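Local coordinates for protein toll-like receptor 13 (PDB 4Z0C) that recognises single-stranded bacterial 23S ribosomal RNA through its leucine-rich-repeat ectodomain and signals through MYD88 and TRAF6 to activate NF-kappa-B, at residues Lys461-Pro465 with Asn466-Gly470; Leu429-Asp433 with Asn434-Thr438. All coordinates share one frame; numbering follows the deposited sequence.

Both contacts are local turns in the leucine-rich-repeat ectodomain, in successive repeats, with centres about 14 Å apart. Contact 2 comes first along the chain: it leads out of strand 428-430 of LRR 17, on the concave face of the solenoid, to the short strand 438-439. Contact 1 follows in LRR 18, turning the chain after strand 462-463. Strands 438-439 and 462-463 run parallel, and the contacts meet just before them, where Lys-461 N lies 3.1 Å from Arg-437 O, probably hydrogen-bonded. Contact 2 thus lies nearer the bound RNA (about 5 Å between nearest atoms), contact 1 farther out across the repeat coil (about 10 Å).

Contact 1. Residues Lys461-Pro465 with Asn466-Gly470; sequences KILEP and NSFSG
Ser-467 reaches back to the carbonyl of Glu-464, three residues earlier, and closes a type II beta turn whose corners are Pro-465 and Asn-466. Its hydroxyl makes the shorter link: OG donates to Glu-464 O at 2.7 Å. OG stands beside its own backbone N and anti to the carbonyl carbon (chi1 -84°), which puts it within bonding distance of Glu-464 O. It meets that oxygen at a C=O...O angle of 124°, tilted somewhat from the carbonyl plane. A weak bond also relates OG to Leu-439 O of strand 438-439. The backbone bond from Ser-467 N to the same Glu-464 O is longer, 3.2 Å, and weak, its N-H...O angle only 133°. One carbonyl oxygen thus receives both the hydroxyl and the amide of a single residue. Asn-466 takes the third position of the turn with a positive phi, as suits a type II turn, and its backbone also begins a type I turn that ends at Ser-469.

The carboxylate of Glu-464 leads away from the turn on an extended chain; OE1 takes a hydrogen bond from Asn-440 ND2, while OE2 pairs with His-441 ND1, both in the preceding repeat.

Apolar contact is lighter. The CB of Leu-463 is directed toward residues 466-470, and its CD1 meets the edge of the Phe-468 ring near the ring plane, 4.3 Å from CE2. Ser-467 CB lies over one face of that ring, 4.0 Å above the plane and offset toward the rim. Leu-439 packs against both Leu-463 and Phe-468.

The buried serine hydroxyl therefore adds a short bond to the weak amide one across the turn after strand 462-463, while the glutamate beside it ties this turn to residues 440-441 of the repeat before.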
loop_
_atom_site.group_PDB
_atom_site.type_symbol
_atom_site.label_atom_id
_atom_site.label_comp_id
_atom_site.label_asym_id
_atom_site.label_seq_id
_atom_site.Cartn_x
_atom_site.Cartn_y
_atom_site.Cartn_z
ATOM N N LYS A 461 5.329 9.510 -8.374
ATOM C CA LYS A 461 4.045 9.767 -9.034
ATOM C C LYS A 461 4.297 10.200 -10.470
ATOM O O LYS A 461 3.639 9.740 -11.402
ATOM C CB LYS A 461 3.276 10.883 -8.318
ATOM C CG LYS A 461 2.825 10.561 -6.897
ATOM C CD LYS A 461 1.576 11.342 -6.523
ATOM C CE LYS A 461 1.383 11.461 -5.010
ATOM N NZ LYS A 461 1.500 10.179 -4.267
ATOM N N ILE A 462 5.269 11.091 -10.634
ATOM C CA ILE A 462 5.551 11.730 -11.917
ATOM C C ILE A 462 6.879 11.283 -12.509
ATOM O O ILE A 462 7.939 11.500 -11.922
ATOM C CB ILE A 462 5.585 13.280 -11.772
ATOM C CG1 ILE A 462 4.315 13.780 -11.080
ATOM C CG2 ILE A 462 5.784 13.956 -13.121
ATOM C CD1 ILE A 462 3.052 13.570 -11.895
ATOM N N LEU A 463 6.816 10.656 -13.679
ATOM C CA LEU A 463 8.013 10.306 -14.427
ATOM C C LEU A 463 8.077 11.138 -15.699
ATOM O O LEU A 463 7.319 10.902 -16.633
ATOM C CB LEU A 463 8.032 8.814 -14.761
ATOM C CG LEU A 463 7.959 7.788 -13.630
ATOM C CD1 LEU A 463 8.083 6.388 -14.183
ATOM C CD2 LEU A 463 9.054 8.025 -12.652
ATOM N N GLU A 464 8.964 12.126 -15.721
ATOM C CA GLU A 464 9.172 12.946 -16.908
ATOM C C GLU A 464 9.522 12.068 -18.106
ATOM O O GLU A 464 10.064 10.976 -17.952
ATOM C CB GLU A 464 10.284 13.977 -16.667
ATOM C CG GLU A 464 9.884 15.136 -15.756
ATOM C CD GLU A 464 10.945 16.263 -15.677
ATOM O OE1 GLU A 464 11.029 16.938 -14.624
ATOM O OE2 GLU A 464 11.697 16.479 -16.656
ATOM N N PRO A 465 9.174 12.528 -19.309
ATOM C CA PRO A 465 9.596 11.842 -20.532
ATOM C C PRO A 465 11.109 11.810 -20.571
ATOM O O PRO A 465 11.720 12.755 -20.081
ATOM C CB PRO A 465 9.077 12.759 -21.642
ATOM C CG PRO A 465 7.959 13.529 -21.008
ATOM C CD PRO A 465 8.340 13.712 -19.586
ATOM N N ASN A 466 11.693 10.755 -21.130
ATOM C CA ASN A 466 13.151 10.598 -21.173
ATOM C C ASN A 466 13.831 10.544 -19.792
ATOM O O ASN A 466 15.007 10.891 -19.659
ATOM C CB ASN A 466 13.793 11.688 -22.048
ATOM C CG ASN A 466 13.258 11.689 -23.469
ATOM O OD1 ASN A 466 12.999 10.635 -24.049
ATOM N ND2 ASN A 466 13.072 12.881 -24.030
ATOM N N SER A 467 13.083 10.125 -18.772
ATOM C CA SER A 467 13.653 9.892 -17.444
ATOM C C SER A 467 14.778 8.866 -17.514
ATOM O O SER A 467 15.759 8.961 -16.787
ATOM C CB SER A 467 12.583 9.369 -16.487
ATOM O OG SER A 467 11.833 10.423 -15.927
ATOM N N PHE A 468 14.622 7.897 -18.411
ATOM C CA PHE A 468 15.526 6.769 -18.527
ATOM C C PHE A 468 16.367 6.785 -19.803
ATOM O O PHE A 468 16.852 5.737 -20.234
ATOM C CB PHE A 468 14.739 5.453 -18.460
ATOM C CG PHE A 468 13.876 5.319 -17.241
ATOM C CD1 PHE A 468 14.439 5.097 -15.997
ATOM C CD2 PHE A 468 12.497 5.424 -17.340
ATOM C CE1 PHE A 468 13.654 4.963 -14.880
ATOM C CE2 PHE A 468 11.694 5.306 -16.224
ATOM C CZ PHE A 468 12.268 5.072 -14.990
ATOM N N SER A 469 16.541 7.949 -20.421
ATOM C CA SER A 469 17.446 8.023 -21.574
ATOM C C SER A 469 18.912 7.716 -21.171
ATOM O O SER A 469 19.333 7.943 -20.028
ATOM C CB SER A 469 17.344 9.381 -22.273
ATOM O OG SER A 469 17.992 10.389 -21.530
ATOM N N GLY A 470 19.673 7.158 -22.105
ATOM C CA GLY A 470 21.052 6.809 -21.842
ATOM C C GLY A 470 21.239 5.433 -21.215
ATOM O O GLY A 470 22.358 4.930 -21.128
#

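Contact 2. Residues Leu429-Asp433 with Asn434-Thr438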
loop_
_atom_site.group_PDB
_atom_site.type_symbol
_atom_site.label_atom_id
_atom_site.label_comp_id
_atom_site.label_asym_id
_atom_site.label_seq_id
_atom_site.Cartn_x
_atom_site.Cartn_y
_atom_site.Cartn_z
ATOM N N LEU A 429 22.584 0.224 -9.494
ATOM C CA LEU A 429 22.288 1.392 -8.677
ATOM C C LEU A 429 21.034 1.181 -7.834
ATOM O O LEU A 429 19.924 1.023 -8.367
ATOM C CB LEU A 429 22.167 2.635 -9.548
ATOM C CG LEU A 429 21.690 3.903 -8.839
ATOM C CD1 LEU A 429 22.623 4.303 -7.676
ATOM C CD2 LEU A 429 21.582 5.008 -9.861
ATOM N N ASP A 430 21.205 1.179 -6.515
ATOM C CA ASP A 430 20.080 0.902 -5.636
ATOM C C ASP A 430 19.591 2.177 -4.951
ATOM O O ASP A 430 20.237 2.685 -4.017
ATOM C CB ASP A 430 20.446 -0.153 -4.591
ATOM C CG ASP A 430 19.223 -0.703 -3.854
ATOM O OD1 ASP A 430 18.091 -0.188 -4.055
ATOM O OD2 ASP A 430 19.393 -1.637 -3.042
ATOM N N LEU A 431 18.439 2.678 -5.406
ATOM C CA LEU A 431 17.845 3.893 -4.838
ATOM C C LEU A 431 16.564 3.569 -4.116
ATOM O O LEU A 431 15.726 4.444 -3.884
ATOM C CB LEU A 431 17.576 4.938 -5.917
ATOM C CG LEU A 431 18.855 5.680 -6.283
ATOM C CD1 LEU A 431 18.764 6.298 -7.669
ATOM C CD2 LEU A 431 19.104 6.733 -5.226
ATOM N N GLY A 432 16.413 2.294 -3.785
ATOM C CA GLY A 432 15.222 1.811 -3.131
ATOM C C GLY A 432 14.960 2.454 -1.786
ATOM O O GLY A 432 15.875 2.876 -1.108
ATOM N N ASP A 433 13.683 2.578 -1.441
ATOM C CA ASP A 433 13.251 2.964 -0.109
ATOM C C ASP A 433 13.743 4.362 0.278
ATOM O O ASP A 433 13.932 4.665 1.454
ATOM C CB ASP A 433 13.678 1.926 0.921
ATOM C CG ASP A 433 12.976 2.108 2.253
ATOM O OD1 ASP A 433 11.863 2.676 2.261
ATOM O OD2 ASP A 433 13.553 1.719 3.295
ATOM N N ASN A 434 13.955 5.213 -0.717
ATOM C CA ASN A 434 14.206 6.616 -0.433
ATOM C C ASN A 434 12.896 7.410 -0.362
ATOM O O ASN A 434 11.862 6.847 -0.008
ATOM C CB ASN A 434 15.220 7.196 -1.421
ATOM C CG ASN A 434 16.664 6.766 -1.083
ATOM O OD1 ASN A 434 17.249 7.240 -0.114
ATOM N ND2 ASN A 434 17.235 5.890 -1.893
ATOM N N ASN A 435 12.942 8.709 -0.644
ATOM C CA ASN A 435 11.746 9.558 -0.630
ATOM C C ASN A 435 11.561 10.241 -1.974
ATOM O O ASN A 435 11.141 11.392 -2.023
ATOM C CB ASN A 435 11.856 10.666 0.435
ATOM C CG ASN A 435 11.960 10.128 1.854
ATOM O OD1 ASN A 435 11.284 9.160 2.220
ATOM N ND2 ASN A 435 12.801 10.762 2.662
ATOM N N ILE A 436 11.910 9.576 -3.066
ATOM C CA ILE A 436 11.930 10.279 -4.340
ATOM C C ILE A 436 10.540 10.338 -4.926
ATOM O O ILE A 436 9.899 9.289 -5.084
ATOM C CB ILE A 436 12.914 9.649 -5.324
ATOM C CG1 ILE A 436 14.317 9.684 -4.729
ATOM C CG2 ILE A 436 12.891 10.407 -6.630
ATOM C CD1 ILE A 436 15.303 8.678 -5.341
ATOM N N ARG A 437 10.075 11.561 -5.235
ATOM C CA ARG A 437 8.692 11.811 -5.690
ATOM C C ARG A 437 8.543 11.993 -7.191
ATOM O O ARG A 437 7.514 11.618 -7.761
ATOM C CB ARG A 437 8.066 13.009 -4.963
ATOM C CG ARG A 437 7.645 12.648 -3.560
ATOM C CD ARG A 437 7.161 13.825 -2.731
ATOM N NE ARG A 437 7.099 13.398 -1.338
ATOM C CZ ARG A 437 6.153 13.747 -0.475
ATOM N NH1 ARG A 437 5.176 14.570 -0.840
ATOM N NH2 ARG A 437 6.197 13.281 0.766
ATOM N N THR A 438 9.556 12.559 -7.839
ATOM C CA THR A 438 9.549 12.658 -9.296
ATOM C C THR A 438 10.913 12.303 -9.889
ATOM O O THR A 438 11.947 12.435 -9.239
ATOM C CB THR A 438 9.157 14.062 -9.821
ATOM O OG1 THR A 438 10.331 14.874 -9.906
ATOM C CG2 THR A 438 8.141 14.721 -8.927
#
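Leu-431 O is gripped by two side-chain amides: Asn-434 ND2 within the turn and Asn-458 ND2 from the next repeat. The Asn-434 bond is 2.9 Å long and nearly straight at the hydrogen (166°). Leu-431 O lies close to the amide plane of Asn-434, yet the nitrogen sits above the carbonyl plane, at a C=O...N angle of 97°. With CG anti to its own carbonyl carbon (chi1 -77°), Asn-434 turns its amide back to Leu-431, the first residue of the type II turn. ND2 also bonds Leu-407 O and OD1 accepts from Ile-412 N, so the buried amide is satisfied at both ends.

Before the turn, Asp-430 OD1 accepts from Gly-432 N at 3.0 Å, an Asx turn. On the apolar side, Leu-431 CD2 touches Ile-436 CD1 at 4.3 Å. Farther along, Asn-435 OD1 bonds Arg-437 NH2 of the second subunit, at the dimer interface.

Asn-434 and Asn-458 are successive rungs of the asparagine ladder characteristic of leucine-rich repeats; the repeat before carries Cys-410 at this position, and Asn-434 bonds its backbone. The ladder links the loops that follow parallel strands 404-406, 428-430 and 452-454.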